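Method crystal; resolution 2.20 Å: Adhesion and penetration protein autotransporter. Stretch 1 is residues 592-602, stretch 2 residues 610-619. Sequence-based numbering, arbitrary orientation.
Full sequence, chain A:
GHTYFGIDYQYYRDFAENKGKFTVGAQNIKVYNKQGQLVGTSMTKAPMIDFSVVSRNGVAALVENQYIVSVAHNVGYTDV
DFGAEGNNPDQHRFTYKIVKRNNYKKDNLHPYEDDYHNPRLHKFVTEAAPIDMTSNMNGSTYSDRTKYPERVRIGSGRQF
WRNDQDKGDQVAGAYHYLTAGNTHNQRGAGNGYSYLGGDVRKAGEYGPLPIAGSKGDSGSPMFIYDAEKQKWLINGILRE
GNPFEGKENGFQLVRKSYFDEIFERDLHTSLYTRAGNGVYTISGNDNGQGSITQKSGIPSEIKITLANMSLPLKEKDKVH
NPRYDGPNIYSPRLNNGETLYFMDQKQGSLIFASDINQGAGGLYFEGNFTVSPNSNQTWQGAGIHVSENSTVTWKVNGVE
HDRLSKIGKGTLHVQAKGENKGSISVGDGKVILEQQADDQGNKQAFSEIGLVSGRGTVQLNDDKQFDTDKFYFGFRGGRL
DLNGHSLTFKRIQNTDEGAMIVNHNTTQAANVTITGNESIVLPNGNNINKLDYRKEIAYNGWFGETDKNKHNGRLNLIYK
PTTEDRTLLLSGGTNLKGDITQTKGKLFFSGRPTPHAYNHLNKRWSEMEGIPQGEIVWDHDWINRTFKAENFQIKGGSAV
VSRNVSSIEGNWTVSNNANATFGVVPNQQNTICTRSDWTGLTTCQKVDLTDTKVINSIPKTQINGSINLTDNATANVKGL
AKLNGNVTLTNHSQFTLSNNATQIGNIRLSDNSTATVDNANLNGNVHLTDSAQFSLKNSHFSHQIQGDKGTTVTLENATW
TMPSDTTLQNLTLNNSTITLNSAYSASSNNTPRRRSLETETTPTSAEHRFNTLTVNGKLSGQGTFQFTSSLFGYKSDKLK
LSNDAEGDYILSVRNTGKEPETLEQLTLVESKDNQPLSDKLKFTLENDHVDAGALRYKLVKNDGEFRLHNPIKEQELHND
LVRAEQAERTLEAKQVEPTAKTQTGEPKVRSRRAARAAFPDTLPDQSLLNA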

ATOM      1  N   ARG A 592      16.261  27.091 -21.932  1.00 18.44           N
ATOM      2  CA  ARG A 592      16.642  27.995 -23.020  1.00 18.82           C
ATOM      3  C   ARG A 592      18.160  28.065 -23.204  1.00 16.09           C
ATOM      4  O   ARG A 592      18.924  27.824 -22.265  1.00 15.33           O
ATOM      5  N   PRO A 593      18.606  28.413 -24.416  1.00 16.93           N
ATOM      6  CA  PRO A 593      20.055  28.501 -24.609  1.00 16.18           C
ATOM      7  C   PRO A 593      20.654  29.539 -23.666  1.00 16.26           C
ATOM      8  O   PRO A 593      20.017  30.556 -23.381  1.00 17.45           O
ATOM      9  N   THR A 594      21.850  29.281 -23.159  1.00 16.09           N
ATOM     10  CA  THR A 594      22.570  30.308 -22.416  1.00 17.02           C
ATOM     11  C   THR A 594      22.777  31.481 -23.366  1.00 17.07           C
ATOM     12  O   THR A 594      23.123  31.278 -24.525  1.00 20.16           O
ATOM     13  N   PRO A 595      22.535  32.711 -22.896  1.00 18.74           N
ATOM     14  CA  PRO A 595      22.769  33.891 -23.739  1.00 15.31           C
ATOM     15  C   PRO A 595      24.240  34.063 -24.114  1.00 17.20           C
ATOM     16  O   PRO A 595      25.114  33.795 -23.293  1.00 14.54           O
ATOM     17  N   HIS A 596      24.507  34.517 -25.335  1.00 16.76           N
ATOM     18  CA  HIS A 596      25.866  34.874 -25.737  1.00 12.86           C
ATOM     19  C   HIS A 596      25.842  36.161 -26.555  1.00 13.47           C
ATOM     20  O   HIS A 596      24.897  36.415 -27.299  1.00 14.23           O
ATOM     21  N   ALA A 597      26.886  36.972 -26.423  1.00 13.68           N
ATOM     22  CA  ALA A 597      26.976  38.222 -27.171  1.00 11.74           C
ATOM     23  C   ALA A 597      26.871  37.994 -28.681  1.00 16.80           C
ATOM     24  O   ALA A 597      27.506  37.085 -29.237  1.00 13.96           O
ATOM     25  N   TYR A 598      26.062  38.831 -29.327  1.00 14.67           N
ATOM     26  CA  TYR A 598      25.787  38.767 -30.762  1.00 15.56           C
ATOM     27  C   TYR A 598      27.065  38.998 -31.575  1.00 19.00           C
ATOM     28  O   TYR A 598      27.895  39.817 -31.200  1.00 15.09           O
ATOM     29  N   ASN A 599      27.218  38.290 -32.691  1.00 16.52           N
ATOM     30  CA  ASN A 599      28.407  38.443 -33.530  1.00 15.93           C
ATOM     31  C   ASN A 599      28.206  39.449 -34.656  1.00 16.14           C
ATOM     32  O   ASN A 599      27.548  39.154 -35.655  1.00 16.75           O
ATOM     33  N   HIS A 600      28.784  40.636 -34.489  1.00 17.90           N
ATOM     34  CA  HIS A 600      28.648  41.705 -35.474  1.00 16.25           C
ATOM     35  C   HIS A 600      29.681  41.622 -36.604  1.00 21.80           C
ATOM     36  O   HIS A 600      29.668  42.457 -37.504  1.00 19.77           O
ATOM     37  N   LEU A 601      30.583  40.644 -36.561  1.00 15.31           N
ATOM     38  CA  LEU A 601      31.667  40.610 -37.545  1.00 21.64           C
ATOM     39  C   LEU A 601      31.201  40.284 -38.976  1.00 22.03           C
ATOM     40  O   LEU A 601      30.240  39.542 -39.180  1.00 17.74           O
ATOM     41  N   ASN A 602      31.895  40.840 -39.965  1.00 23.45           N
ATOM     42  CA  ASN A 602      31.582  40.540 -41.362  1.00 26.82           C
ATOM     43  C   ASN A 602      31.973  39.116 -41.739  1.00 21.62           C
ATOM     44  O   ASN A 602      32.545  38.382 -40.930  1.00 18.98           O
ATOM     45  N   GLY A 610      36.053  31.646 -36.948  1.00 15.93           N
ATOM     46  CA  GLY A 610      35.382  30.357 -36.954  1.00 18.73           C
ATOM     47  C   GLY A 610      34.017  30.326 -36.269  1.00 22.95           C
ATOM     48  O   GLY A 610      33.614  29.295 -35.723  1.00 23.35           O
ATOM     49  N   ILE A 611      33.299  31.447 -36.304  1.00 20.18           N
ATOM     50  CA  ILE A 611      31.966  31.543 -35.708  1.00 17.44           C
ATOM     51  C   ILE A 611      30.960  32.077 -36.727  1.00 19.67           C
ATOM     52  O   ILE A 611      31.328  32.849 -37.612  1.00 17.57           O
ATOM     53  N   PRO A 612      29.676  31.695 -36.588  1.00 21.00           N
ATOM     54  CA  PRO A 612      28.636  32.155 -37.520  1.00 18.83           C
ATOM     55  C   PRO A 612      28.426  33.656 -37.406  1.00 18.58           C
ATOM     56  O   PRO A 612      28.709  34.241 -36.365  1.00 14.88           O
ATOM     57  N   GLN A 613      27.924  34.272 -38.464  1.00 16.78           N
ATOM     58  CA  GLN A 613      27.503  35.652 -38.373  1.00 16.45           C
ATOM     59  C   GLN A 613      26.215  35.737 -37.555  1.00 19.46           C
ATOM     60  O   GLN A 613      25.381  34.832 -37.605  1.00 18.80           O
ATOM     61  N   GLY A 614      26.057  36.814 -36.791  1.00 21.80           N
ATOM     62  CA  GLY A 614      24.814  37.045 -36.071  1.00 19.60           C
ATOM     63  C   GLY A 614      24.693  36.339 -34.730  1.00 19.53           C
ATOM     64  O   GLY A 614      25.651  36.275 -33.962  1.00 21.73           O
ATOM     65  N   GLU A 615      23.509  35.807 -34.444  1.00 19.26           N
ATOM     66  CA  GLU A 615      23.212  35.301 -33.108  1.00 18.84           C
ATOM     67  C   GLU A 615      24.101  34.135 -32.743  1.00 17.39           C
ATOM     68  O   GLU A 615      24.298  33.226 -33.534  1.00 16.75           O
ATOM     69  N   ILE A 616      24.632  34.174 -31.527  1.00 20.11           N
ATOM     70  CA  ILE A 616      25.478  33.108 -31.038  1.00 15.68           C
ATOM     71  C   ILE A 616      24.706  32.207 -30.079  1.00 16.84           C
ATOM     72  O   ILE A 616      24.403  32.592 -28.958  1.00 19.19           O
ATOM     73  N   VAL A 617      24.389  31.000 -30.530  1.00 20.41           N
ATOM     74  CA  VAL A 617      23.662  30.052 -29.702  1.00 18.03           C
ATOM     75  C   VAL A 617      24.360  28.698 -29.724  1.00 22.68           C
ATOM     76  O   VAL A 617      24.550  28.135 -30.798  1.00 24.91           O
ATOM     77  N   TRP A 618      24.751  28.179 -28.556  1.00 21.39           N
ATOM     78  CA  TRP A 618      25.433  26.879 -28.486  1.00 21.72           C
ATOM     79  C   TRP A 618      24.481  25.769 -28.060  1.00 23.59           C
ATOM     80  O   TRP A 618      23.894  25.828 -26.981  1.00 26.43           O
ATOM     81  N   ASP A 619      24.357  24.751 -28.903  1.00 23.01           N
ATOM     82  CA  ASP A 619      23.371  23.686 -28.716  1.00 23.23           C
ATOM     83  C   ASP A 619      23.624  22.826 -27.469  1.00 21.73           C
ATOM     84  O   ASP A 619      22.710  22.173 -26.968  1.00 25.23           O
TER

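The polar core of this contact is built around N599. Its backbone and that of G614 form a single antiparallel bridge, with N599 N donating to G614 O at 2.9 Å (N-H...acceptor angle 158°) and G614 N returning a bond to N599 O at 3.0 Å (146°); the two CA atoms lie 4.6 Å apart. The CA-to-CB bond of N599 points toward the other stretch, and its t rotamer (chi1 176°, chi2 21°) directs the amide so that N599 ND2 donates to P612 O at 2.5 Å. The 163° angle is favorable and the distance very short. At the other end of the same amide, N599 OD1 accepts from L601 N at 2.9 Å (158°), so the side chain ties down its own loop while it reaches across.

A second amide extends this polar seam. Q613 starts sideways, but its m, t conformation (chi1 -77°, chi2 -172°) brings the end nearer, and Q613 NE2 donates to L601 O at 3.2 Å in an almost linear bond of 170°. The neighboring N602 turns its CB away and instead caps the helix that follows.

Beyond the bridge, the backbones separate: the CA-CA spacing rises from 4.6 Å at N599 and G614 to 5.6 Å at H596 and I616, and ordered water supplies the links. Water 3 donates to H596 O and accepts from I616 N, both at 2.8 Å. Water 2 donates to T594 O and to I616 O, each at 2.8 Å, and accepts a weak bond from H596 N at 3.2 Å. Water 1 accepts from W618 N at 2.9 Å and donates to T594 O at 2.9 Å. Each water thus joins main-chain atoms of both stretches where direct pairing is absent.

Among the rings, H596 points toward the second stretch in an m rotamer (chi1 -73°). Its ring lies obliquely against the six-membered ring of W618, with centroids 3.8 Å apart and planes at 36°; H596 NE2 approaches W618 CE3 to 3.2 Å over the indole face. W618 leaves its backbone sideways, and its m rotamer (chi1 -57°) carries the ring to this contact. Y598 also starts sideways, and its t rotamer (chi1 -177°) brings the ring to G614: G614 CA lies 3.8 Å from the ring centroid and 27° off the normal, a CH-pi contact over the face. G614 has positive phi (84°), and an ideal CB there would be jammed against the preceding carbonyl oxygen, which by itself calls for glycine.

Aliphatic groups complete the packing. I616 points toward the first stretch with both chi angles m; its CG2 lies 3.6 Å from H596 CB, its CG1 3.4 Å from A597 O, and its CD1 3.9 Å from N599 CB. I611, also directed toward the contact (chi1 p, chi2 t), places CD1 3.3 Å from N599 ND2. Farther out, P593 CB meets V617 CG1 at 3.7 Å.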

ATOM      1  CB  ARG A 592      16.095  29.404 -22.777  1.00 17.12           C
ATOM      2  CG  ARG A 592      16.523  30.021 -21.454  1.00 12.37           C
ATOM      3  CD  ARG A 592      16.654  31.524 -21.588  1.00 17.33           C
ATOM      4  NE  ARG A 592      17.737  31.858 -22.507  1.00 17.77           N
ATOM      5  CZ  ARG A 592      17.877  33.025 -23.127  1.00 17.48           C
ATOM      6  NH1 ARG A 592      17.001  34.002 -22.933  1.00 14.53           N
ATOM      7  NH2 ARG A 592      18.900  33.213 -23.948  1.00 15.43           N
ATOM      8  CB  PRO A 593      20.186  28.961 -26.067  1.00 17.86           C
ATOM      9  CG  PRO A 593      18.887  28.594 -26.715  1.00 18.48           C
ATOM     10  CD  PRO A 593      17.853  28.734 -25.643  1.00 17.66           C
ATOM     11  CB  THR A 594      23.940  29.796 -21.943  1.00 17.62           C
ATOM     12  OG1 THR A 594      23.753  28.646 -21.113  1.00 13.92           O
ATOM     13  CG2 THR A 594      24.686  30.876 -21.169  1.00 18.79           C
ATOM     14  CB  PRO A 595      22.340  35.050 -22.834  1.00 17.51           C
ATOM     15  CG  PRO A 595      21.401  34.449 -21.852  1.00 16.53           C
ATOM     16  CD  PRO A 595      21.883  33.057 -21.618  1.00 20.77           C
ATOM     17  CB  HIS A 596      26.523  33.750 -26.549  1.00 13.78           C
ATOM     18  CG  HIS A 596      26.928  32.560 -25.733  1.00 14.33           C
ATOM     19  ND1 HIS A 596      27.983  32.590 -24.845  1.00 15.53           N
ATOM     20  CD2 HIS A 596      26.429  31.303 -25.680  1.00 15.77           C
ATOM     21  CE1 HIS A 596      28.109  31.405 -24.275  1.00 15.69           C
ATOM     22  NE2 HIS A 596      27.178  30.606 -24.763  1.00 13.79           N
ATOM     23  CB  ALA A 597      28.252  38.944 -26.831  1.00 11.78           C
ATOM     24  CB  TYR A 598      24.754  39.847 -31.095  1.00 16.86           C
ATOM     25  CG  TYR A 598      24.255  39.910 -32.532  1.00 18.12           C
ATOM     26  CD1 TYR A 598      23.151  39.173 -32.934  1.00 20.27           C
ATOM     27  CD2 TYR A 598      24.868  40.737 -33.472  1.00 21.59           C
ATOM     28  CE1 TYR A 598      22.670  39.236 -34.234  1.00 17.12           C
ATOM     29  CE2 TYR A 598      24.398  40.810 -34.783  1.00 20.07           C
ATOM     30  CZ  TYR A 598      23.293  40.054 -35.156  1.00 24.04           C
ATOM     31  OH  TYR A 598      22.807  40.109 -36.447  1.00 22.90           O
ATOM     32  CB  ASN A 599      28.846  37.096 -34.109  1.00 16.38           C
ATOM     33  CG  ASN A 599      30.023  37.230 -35.073  1.00 18.42           C
ATOM     34  OD1 ASN A 599      30.758  38.218 -35.043  1.00 15.23           O
ATOM     35  ND2 ASN A 599      30.197  36.238 -35.932  1.00 11.21           N
ATOM     36  CB  HIS A 600      28.781  43.077 -34.809  1.00 18.40           C
ATOM     37  CG  HIS A 600      27.680  43.411 -33.851  1.00 20.88           C
ATOM     38  ND1 HIS A 600      26.530  44.065 -34.239  1.00 19.58           N
ATOM     39  CD2 HIS A 600      27.566  43.207 -32.517  1.00 17.08           C
ATOM     40  CE1 HIS A 600      25.748  44.235 -33.187  1.00 22.10           C
ATOM     41  NE2 HIS A 600      26.353  43.723 -32.130  1.00 21.81           N
ATOM     42  CB  LEU A 601      32.775  39.647 -37.105  1.00 19.68           C
ATOM     43  CG  LEU A 601      33.528  39.994 -35.817  1.00 20.23           C
ATOM     44  CD1 LEU A 601      34.513  38.904 -35.465  1.00 16.32           C
ATOM     45  CD2 LEU A 601      34.231  41.326 -35.960  1.00 21.46           C
ATOM     46  CB  ASN A 602      32.245  41.544 -42.314  1.00 23.11           C
ATOM     47  CG  ASN A 602      33.763  41.455 -42.298  1.00 26.58           C
ATOM     48  OD1 ASN A 602      34.339  40.432 -41.917  1.00 28.31           O
ATOM     49  ND2 ASN A 602      34.421  42.534 -42.713  1.00 19.01           N
ATOM     50  CB  ILE A 611      31.977  32.503 -34.519  1.00 18.33           C
ATOM     51  CG1 ILE A 611      32.508  33.863 -34.970  1.00 16.98           C
ATOM     52  CG2 ILE A 611      32.822  31.940 -33.390  1.00 19.95           C
ATOM     53  CD1 ILE A 611      32.504  34.918 -33.901  1.00 17.27           C
ATOM     54  CB  PRO A 612      27.365  31.456 -37.015  1.00 19.45           C
ATOM     55  CG  PRO A 612      27.817  30.444 -36.015  1.00 20.57           C
ATOM     56  CD  PRO A 612      29.103  30.948 -35.459  1.00 20.05           C
ATOM     57  CB  GLN A 613      27.276  36.212 -39.765  1.00 19.64           C
ATOM     58  CG  GLN A 613      28.552  36.551 -40.489  1.00 17.51           C
ATOM     59  CD  GLN A 613      28.279  37.274 -41.772  1.00 20.66           C
ATOM     60  OE1 GLN A 613      27.723  36.701 -42.710  1.00 21.26           O
ATOM     61  NE2 GLN A 613      28.660  38.544 -41.828  1.00 20.63           N
ATOM     62  CB  GLU A 615      21.747  34.884 -32.973  1.00 23.04           C
ATOM     63  CG  GLU A 615      20.761  36.044 -32.916  1.00 30.92           C
ATOM     64  CD  GLU A 615      19.317  35.570 -32.923  1.00 33.60           C
ATOM     65  OE1 GLU A 615      18.961  34.753 -32.047  1.00 31.48           O
ATOM     66  OE2 GLU A 615      18.551  36.006 -33.815  1.00 32.55           O
ATOM     67  CB  ILE A 616      26.728  33.690 -30.367  1.00 15.88           C
ATOM     68  CG1 ILE A 616      27.534  34.478 -31.399  1.00 17.62           C
ATOM     69  CG2 ILE A 616      27.572  32.591 -29.751  1.00 11.36           C
ATOM     70  CD1 ILE A 616      27.918  33.651 -32.617  1.00 15.59           C
ATOM     71  CB  VAL A 617      22.241  29.876 -30.228  1.00 18.09           C
ATOM     72  CG1 VAL A 617      21.537  28.759 -29.480  1.00 20.04           C
ATOM     73  CG2 VAL A 617      21.474  31.188 -30.112  1.00 16.98           C
ATOM     74  CB  TRP A 618      26.641  26.905 -27.539  1.00 21.96           C
ATOM     75  CG  TRP A 618      27.679  27.940 -27.871  1.00 24.59           C
ATOM     76  CD1 TRP A 618      27.856  28.575 -29.068  1.00 20.33           C
ATOM     77  CD2 TRP A 618      28.703  28.444 -26.998  1.00 24.30           C
ATOM     78  NE1 TRP A 618      28.911  29.449 -28.991  1.00 20.07           N
ATOM     79  CE2 TRP A 618      29.450  29.390 -27.731  1.00 22.43           C
ATOM     80  CE3 TRP A 618      29.058  28.191 -25.669  1.00 21.81           C
ATOM     81  CZ2 TRP A 618      30.528  30.086 -27.180  1.00 22.70           C
ATOM     82  CZ3 TRP A 618      30.133  28.885 -25.122  1.00 20.33           C
ATOM     83  CH2 TRP A 618      30.853  29.821 -25.877  1.00 19.91           C
ATOM     84  CB  ASP A 619      23.321  22.803 -29.978  1.00 21.00           C
ATOM     85  CG  ASP A 619      21.942  22.210 -30.236  1.00 28.16           C
ATOM     86  OD1 ASP A 619      20.934  22.759 -29.735  1.00 26.03           O
ATOM     87  OD2 ASP A 619      21.872  21.196 -30.961  1.00 28.19           O
TER
HETATM   88  O   HOH W   1      23.811  28.870 -25.952  1.00 14.10           O
HETATM   89  O   HOH W   2      22.499  32.541 -26.888  1.00 22.39           O
HETATM   90  O   HOH W   3      23.861  36.344 -29.886  1.00 14.53           O